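Local coordinates for gentamicin resistance protein (Enterococcus gallinarum, PDB 6CTZ) that probably inactivates aminoglycoside antibiotics such as kanamycin and gentamicin by transferring a phosphate group from a guanine nucleotide to their 2''-hydroxyl, at residues E51-K54 with E55-L58; A117-M120 with N121-A125. The protein carries 2 engineered substitutions. All coordinates share one frame; numbering follows the deposited sequence.

Contact 1: residues E51-K54 with E55-L58; sequences ELNK and EIQL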
ATOM      1  N   GLU A  51      -1.009  12.657  -4.556  1.00 12.42           N
ATOM      2  CA  GLU A  51      -1.412  11.269  -4.737  1.00 11.86           C
ATOM      3  C   GLU A  51      -2.891  11.175  -5.095  1.00 10.83           C
ATOM      4  O   GLU A  51      -3.287  10.341  -5.917  1.00 11.70           O
ATOM      5  CB  GLU A  51      -1.070  10.454  -3.485  1.00 13.06           C
ATOM      6  CG  GLU A  51       0.442  10.377  -3.260  1.00 14.47           C
ATOM      7  CD  GLU A  51       0.865   9.667  -1.981  1.00 17.39           C
ATOM      8  OE1 GLU A  51       0.013   9.295  -1.153  1.00 19.71           O
ATOM      9  OE2 GLU A  51       2.079   9.459  -1.814  1.00 21.63           O
ATOM     10  N   LEU A  52      -3.727  12.037  -4.500  1.00 11.25           N
ATOM     11  CA  LEU A  52      -5.146  12.024  -4.832  1.00 12.20           C
ATOM     12  C   LEU A  52      -5.378  12.479  -6.267  1.00 12.00           C
ATOM     13  O   LEU A  52      -6.206  11.898  -6.979  1.00 12.61           O
ATOM     14  CB  LEU A  52      -5.931  12.882  -3.838  1.00 12.04           C
ATOM     15  CG  LEU A  52      -7.425  12.947  -4.147  1.00 13.43           C
ATOM     16  CD1 LEU A  52      -8.029  11.551  -4.208  1.00 14.65           C
ATOM     17  CD2 LEU A  52      -8.146  13.802  -3.118  1.00 14.38           C
ATOM     18  N   ASN A  53      -4.650  13.504  -6.718  1.00 11.88           N
ATOM     19  CA  ASN A  53      -4.783  13.922  -8.110  1.00 13.19           C
ATOM     20  C   ASN A  53      -4.430  12.790  -9.065  1.00 11.96           C
ATOM     21  O   ASN A  53      -5.067  12.633 -10.114  1.00 13.31           O
ATOM     22  CB  ASN A  53      -3.956  15.174  -8.381  1.00 16.10           C
ATOM     23  CG  ASN A  53      -4.689  16.418  -7.978  1.00 20.22           C
ATOM     24  OD1 ASN A  53      -5.896  16.511  -8.180  1.00 22.94           O
ATOM     25  ND2 ASN A  53      -3.985  17.367  -7.387  1.00 22.38           N
ATOM     26  N   LYS A  54      -3.427  11.981  -8.708  1.00 11.47           N
ATOM     27  CA  LYS A  54      -3.108  10.787  -9.483  1.00 10.77           C
ATOM     28  C   LYS A  54      -4.269   9.796  -9.466  1.00 10.67           C
ATOM     29  O   LYS A  54      -4.697   9.313 -10.517  1.00 10.68           O
ATOM     30  CB  LYS A  54      -1.831  10.146  -8.930  1.00 11.89           C
ATOM     31  CG  LYS A  54      -1.527   8.747  -9.462  1.00 11.40           C
ATOM     32  CD  LYS A  54      -0.267   8.178  -8.839  1.00 11.55           C
ATOM     33  CE  LYS A  54      -0.411   7.901  -7.349  1.00 11.87           C
ATOM     34  NZ  LYS A  54       0.924   7.611  -6.733  1.00 12.07           N
ATOM     35  N   GLU A  55      -4.817   9.502  -8.277  1.00 11.06           N
ATOM     36  CA  GLU A  55      -5.933   8.558  -8.199  1.00 10.21           C
ATOM     37  C   GLU A  55      -7.147   9.043  -8.985  1.00 10.30           C
ATOM     38  O   GLU A  55      -7.847   8.238  -9.609  1.00 11.21           O
ATOM     39  CB  GLU A  55      -6.311   8.271  -6.741  1.00 11.50           C
ATOM     40  CG  GLU A  55      -5.256   7.488  -5.966  1.00 12.92           C
ATOM     41  CD  GLU A  55      -5.783   7.043  -4.621  1.00 14.85           C
ATOM     42  OE1 GLU A  55      -5.646   7.815  -3.655  1.00 17.56           O
ATOM     43  OE2 GLU A  55      -6.363   5.937  -4.533  1.00 15.18           O
ATOM     44  N   ILE A  56      -7.418  10.353  -8.959  1.00 10.70           N
ATOM     45  CA  ILE A  56      -8.557  10.894  -9.698  1.00 11.06           C
ATOM     46  C   ILE A  56      -8.460  10.539 -11.180  1.00 11.22           C
ATOM     47  O   ILE A  56      -9.470  10.232 -11.832  1.00 12.22           O
ATOM     48  CB  ILE A  56      -8.668  12.415  -9.468  1.00 11.92           C
ATOM     49  CG1 ILE A  56      -9.192  12.698  -8.055  1.00 12.70           C
ATOM     50  CG2 ILE A  56      -9.549  13.073 -10.545  1.00 13.20           C
ATOM     51  CD1 ILE A  56      -9.040  14.143  -7.621  1.00 14.37           C
ATOM     52  N   GLN A  57      -7.245  10.576 -11.738  1.00 10.72           N
ATOM     53  CA  GLN A  57      -7.060  10.267 -13.153  1.00 11.74           C
ATOM     54  C   GLN A  57      -6.953   8.768 -13.395  1.00 11.30           C
ATOM     55  O   GLN A  57      -7.443   8.265 -14.413  1.00 12.23           O
ATOM     56  CB  GLN A  57      -5.800  10.945 -13.677  1.00 13.87           C
ATOM     57  CG  GLN A  57      -5.792  12.463 -13.591  1.00 17.72           C
ATOM     58  CD  GLN A  57      -4.395  12.997 -13.829  1.00 23.81           C
ATOM     59  OE1 GLN A  57      -3.673  13.329 -12.882  1.00 26.00           O
ATOM     60  NE2 GLN A  57      -3.989  13.045 -15.090  1.00 25.32           N
ATOM     61  N   LEU A  58      -6.286   8.045 -12.488  1.00 10.64           N
ATOM     62  CA  LEU A  58      -5.976   6.642 -12.738  1.00 10.22           C
ATOM     63  C   LEU A  58      -7.183   5.739 -12.519  1.00 10.36           C
ATOM     64  O   LEU A  58      -7.440   4.831 -13.321  1.00 11.66           O
ATOM     65  CB  LEU A  58      -4.831   6.189 -11.831  1.00 10.45           C
ATOM     66  CG  LEU A  58      -4.500   4.695 -11.906  1.00 11.31           C
ATOM     67  CD1 LEU A  58      -3.949   4.312 -13.280  1.00 13.39           C
ATOM     68  CD2 LEU A  58      -3.522   4.287 -10.819  1.00 11.98           C
TER
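Leu52 and Ile56 meet one helical turn apart on the face of helix 46-62 that is turned to the sheet, Leu52 CG lying 4.0 Å from Ile56 CD1. Leu52 sends its branch anti to the backbone N (chi1 178°), whereas in Ile56 it is CG2 that takes this direction; CG1 stands beside the backbone N and folds back to within 3.3 Å of Leu52 O. Ile56 N also donates to Leu52 O (2.8 Å), so the side chain lies against the acceptor of its own backbone bond. Branched aliphatic side chains suit this face, which packs on Tyr73 and Val86.

Glu55 runs back along the helix, its CG 3.5 Å from Glu51 O, the acceptor of a bond from Glu55 N (2.9 Å, 161° at the hydrogen). Glu55 OE1 is salt-bridged to Arg41 of strand 38-43, and OE2 accepts the Phe215 N-H. Lys54, bent at chi3 (67°), is long and flexible enough to reach two carbonyls from a buried position: NZ donates hydrogen bonds to Gly216 O and Ala218 O.

Glu51, a magnesium ligand in other structures of the protein, has its own arginine, Arg28. The chemistry divides the turn into hydrocarbon against the strands and charge toward nucleotide-binding arginines. Glu55 with Arg41, beside Asp214-Phe215-Gly216, resembles the helix glutamate pair of protein kinases, where a lysine usually replaces the arginine.

Contact 2: residues A117-M120 with N121-A125; sequences AEFM and NELSA
Phe119 and Leu123 make the apolar part of this helical turn. Leu123 lies over one face of the ring, with CG 4.1 Å above the plane and offset toward the rim, while its CD1 comes within 3.7 Å of Phe119 CE2. The ring reaches this place because Phe119 CG is anti to the backbone N (chi1 173°), and Leu123 CG stands beside its own backbone N (chi1 -66°), anti to the carbonyl carbon. A flat ring and a branched aliphatic chain fit closely in such a buried position.

The backbone supplies four i to i+4 hydrogen bonds, from the N-H groups of Asn121, Glu122, Leu123 and Ser124 to the carbonyls of residues 117 to 120. Leu123 N to Phe119 O is 3.0 Å long, with 163° at the hydrogen.

Among the charged groups, Glu118 and Glu122 run with their carboxylate planes only 15° apart. Glu118 OE2 stays 4.2 Å from Glu122 OE1, and the closer approach is made by the methylene Glu118 CG, 3.4 Å from that oxygen. This like-charged pair is probably tolerated, since both residues are partly exposed; Glu122 OE2 also takes a weak bond from the backbone N of Lys67.

Around helix 106-125, Asn121 OD1, in one of two conformers, accepts a bond from Arg246 NE of helix 236-246, against which Ala117 and Met120 also pack, while Leu123 rests on Leu188 of strand 187-189.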
ATOM      1  N   ALA A 117      -3.665 -12.921  -6.887  1.00 10.83           N
ATOM      2  CA  ALA A 117      -2.811 -13.187  -8.041  1.00 11.13           C
ATOM      3  C   ALA A 117      -3.414 -12.597  -9.308  1.00 10.42           C
ATOM      4  O   ALA A 117      -2.710 -11.970 -10.114  1.00 11.36           O
ATOM      5  CB  ALA A 117      -2.609 -14.693  -8.209  1.00 12.91           C
ATOM      6  N   GLU A 118      -4.724 -12.767  -9.486  1.00 10.61           N
ATOM      7  CA  GLU A 118      -5.395 -12.230 -10.667  1.00 11.55           C
ATOM      8  C   GLU A 118      -5.356 -10.709 -10.684  1.00 10.70           C
ATOM      9  O   GLU A 118      -5.121 -10.100 -11.734  1.00 11.97           O
ATOM     10  CB  GLU A 118      -6.836 -12.740 -10.708  1.00 13.73           C
ATOM     11  CG  GLU A 118      -7.684 -12.180 -11.835  1.00 18.92           C
ATOM     12  CD  GLU A 118      -9.097 -12.737 -11.819  0.47 20.78           C
ATOM     13  OE1 GLU A 118      -9.803 -12.549 -10.803  0.49 21.50           O
ATOM     14  OE2 GLU A 118      -9.494 -13.381 -12.810  0.46 21.95           O
ATOM     15  N   PHE A 119      -5.576 -10.078  -9.530  1.00 10.05           N
ATOM     16  CA  PHE A 119      -5.514  -8.620  -9.442  1.00 10.09           C
ATOM     17  C   PHE A 119      -4.123  -8.110  -9.814  1.00  9.47           C
ATOM     18  O   PHE A 119      -3.979  -7.161 -10.596  1.00 10.19           O
ATOM     19  CB  PHE A 119      -5.892  -8.184  -8.026  1.00 10.48           C
ATOM     20  CG  PHE A 119      -5.707  -6.716  -7.761  1.00 10.39           C
ATOM     21  CD1 PHE A 119      -6.610  -5.786  -8.250  1.00 12.10           C
ATOM     22  CD2 PHE A 119      -4.635  -6.266  -7.007  1.00 11.78           C
ATOM     23  CE1 PHE A 119      -6.443  -4.435  -7.998  1.00 12.30           C
ATOM     24  CE2 PHE A 119      -4.462  -4.912  -6.759  1.00 13.17           C
ATOM     25  CZ  PHE A 119      -5.376  -3.999  -7.250  1.00 12.89           C
ATOM     26  N   MET A 120      -3.079  -8.745  -9.274  1.00 10.06           N
ATOM     27  CA  MET A 120      -1.713  -8.336  -9.584  1.00 11.07           C
ATOM     28  C   MET A 120      -1.414  -8.543 -11.059  1.00 10.86           C
ATOM     29  O   MET A 120      -0.752  -7.709 -11.691  1.00 12.17           O
ATOM     30  CB  MET A 120      -0.736  -9.106  -8.695  1.00 12.47           C
ATOM     31  CG  MET A 120      -0.900  -8.777  -7.219  1.00 14.54           C
ATOM     32  SD  MET A 120       0.023  -9.836  -6.077  1.00 19.07           S
ATOM     33  CE  MET A 120       1.579  -8.977  -5.958  1.00 21.31           C
ATOM     34  N   ASN A 121      -1.858  -9.656 -11.568  1.00 11.87           N
ATOM     35  CA  ASN A 121      -1.790  -9.857 -12.993  0.63 12.69           C
ATOM     36  C   ASN A 121      -2.443  -8.746 -13.976  1.00 11.22           C
ATOM     37  O   ASN A 121      -1.938  -8.233 -14.984  1.00 12.70           O
ATOM     38  CB  ASN A 121      -2.304 -11.231 -13.408  0.63 15.36           C
ATOM     39  CG  ASN A 121      -1.332 -12.340 -13.122  0.63 19.33           C
ATOM     40  OD1 ASN A 121      -0.202 -12.155 -12.753  0.63 20.34           O
ATOM     41  ND2 ASN A 121      -1.803 -13.517 -13.328  0.63 22.25           N
ATOM     42  N   GLU A 122      -3.610  -8.339 -13.461  1.00 10.97           N
ATOM     43  CA  GLU A 122      -4.303  -7.277 -14.178  1.00 11.75           C
ATOM     44  C   GLU A 122      -3.529  -5.968 -14.114  1.00 11.55           C
ATOM     45  O   GLU A 122      -3.409  -5.267 -15.126  1.00 12.89           O
ATOM     46  CB  GLU A 122      -5.719  -7.123 -13.634  1.00 13.50           C
ATOM     47  CG  GLU A 122      -6.608  -8.316 -13.980  1.00 15.94           C
ATOM     48  CD  GLU A 122      -7.817  -8.479 -13.071  1.00 19.00           C
ATOM     49  OE1 GLU A 122      -8.661  -9.348 -13.367  1.00 22.59           O
ATOM     50  OE2 GLU A 122      -7.914  -7.765 -12.058  1.00 19.67           O
ATOM     51  N   LEU A 123      -2.969  -5.629 -12.948  1.00 11.26           N
ATOM     52  CA  LEU A 123      -2.137  -4.429 -12.871  1.00 11.47           C
ATOM     53  C   LEU A 123      -0.937  -4.554 -13.797  1.00 12.03           C
ATOM     54  O   LEU A 123      -0.584  -3.605 -14.509  1.00 12.38           O
ATOM     55  CB  LEU A 123      -1.670  -4.175 -11.435  1.00 12.33           C
ATOM     56  CG  LEU A 123      -2.762  -3.814 -10.421  1.00 12.80           C
ATOM     57  CD1 LEU A 123      -2.119  -3.376  -9.107  1.00 14.86           C
ATOM     58  CD2 LEU A 123      -3.677  -2.729 -10.959  1.00 14.34           C
ATOM     59  N   SER A 124      -0.316  -5.733 -13.824  1.00 12.96           N
ATOM     60  CA  SER A 124       0.859  -5.938 -14.662  1.00 14.25           C
ATOM     61  C   SER A 124       0.533  -5.928 -16.147  1.00 14.43           C
ATOM     62  O   SER A 124       1.446  -5.766 -16.959  1.00 16.81           O
ATOM     63  CB  SER A 124       1.549  -7.251 -14.308  1.00 15.06           C
ATOM     64  OG  SER A 124       2.270  -7.125 -13.095  1.00 17.33           O
ATOM     65  N   ALA A 125      -0.734  -6.100 -16.518  1.00 13.57           N
ATOM     66  CA  ALA A 125      -1.158  -6.012 -17.906  1.00 14.55           C
ATOM     67  C   ALA A 125      -1.622  -4.614 -18.299  1.00 14.26           C
ATOM     68  O   ALA A 125      -1.845  -4.362 -19.488  1.00 15.87           O
ATOM     69  CB  ALA A 125      -2.286  -7.015 -18.167  1.00 16.60           C
TER

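How the contacts relate
From the N terminus, after helix 2-11 the chain forms strands 20-25, 29-34 and 38-43, then enters helix 46-62, where contact 1 lies. Strands 73-78 and 83-89 complete the five-stranded sheet before helix 106-125 carries contact 2. Each contact is local, between adjoining pieces of one helix, so neither closes a loop; they follow in series without nesting or crossing. The centres of contact 1 and contact 2 are about 19 Å apart, and the two do not touch. Contact 1 joins its helix to the antiparallel sheet and to the 215-218 segment that follows the magnesium ligand Asp214, whereas contact 2 belongs to the helical part, bordering helix 236-246 and strand 187-189, as in the two-lobed kinase-like fold.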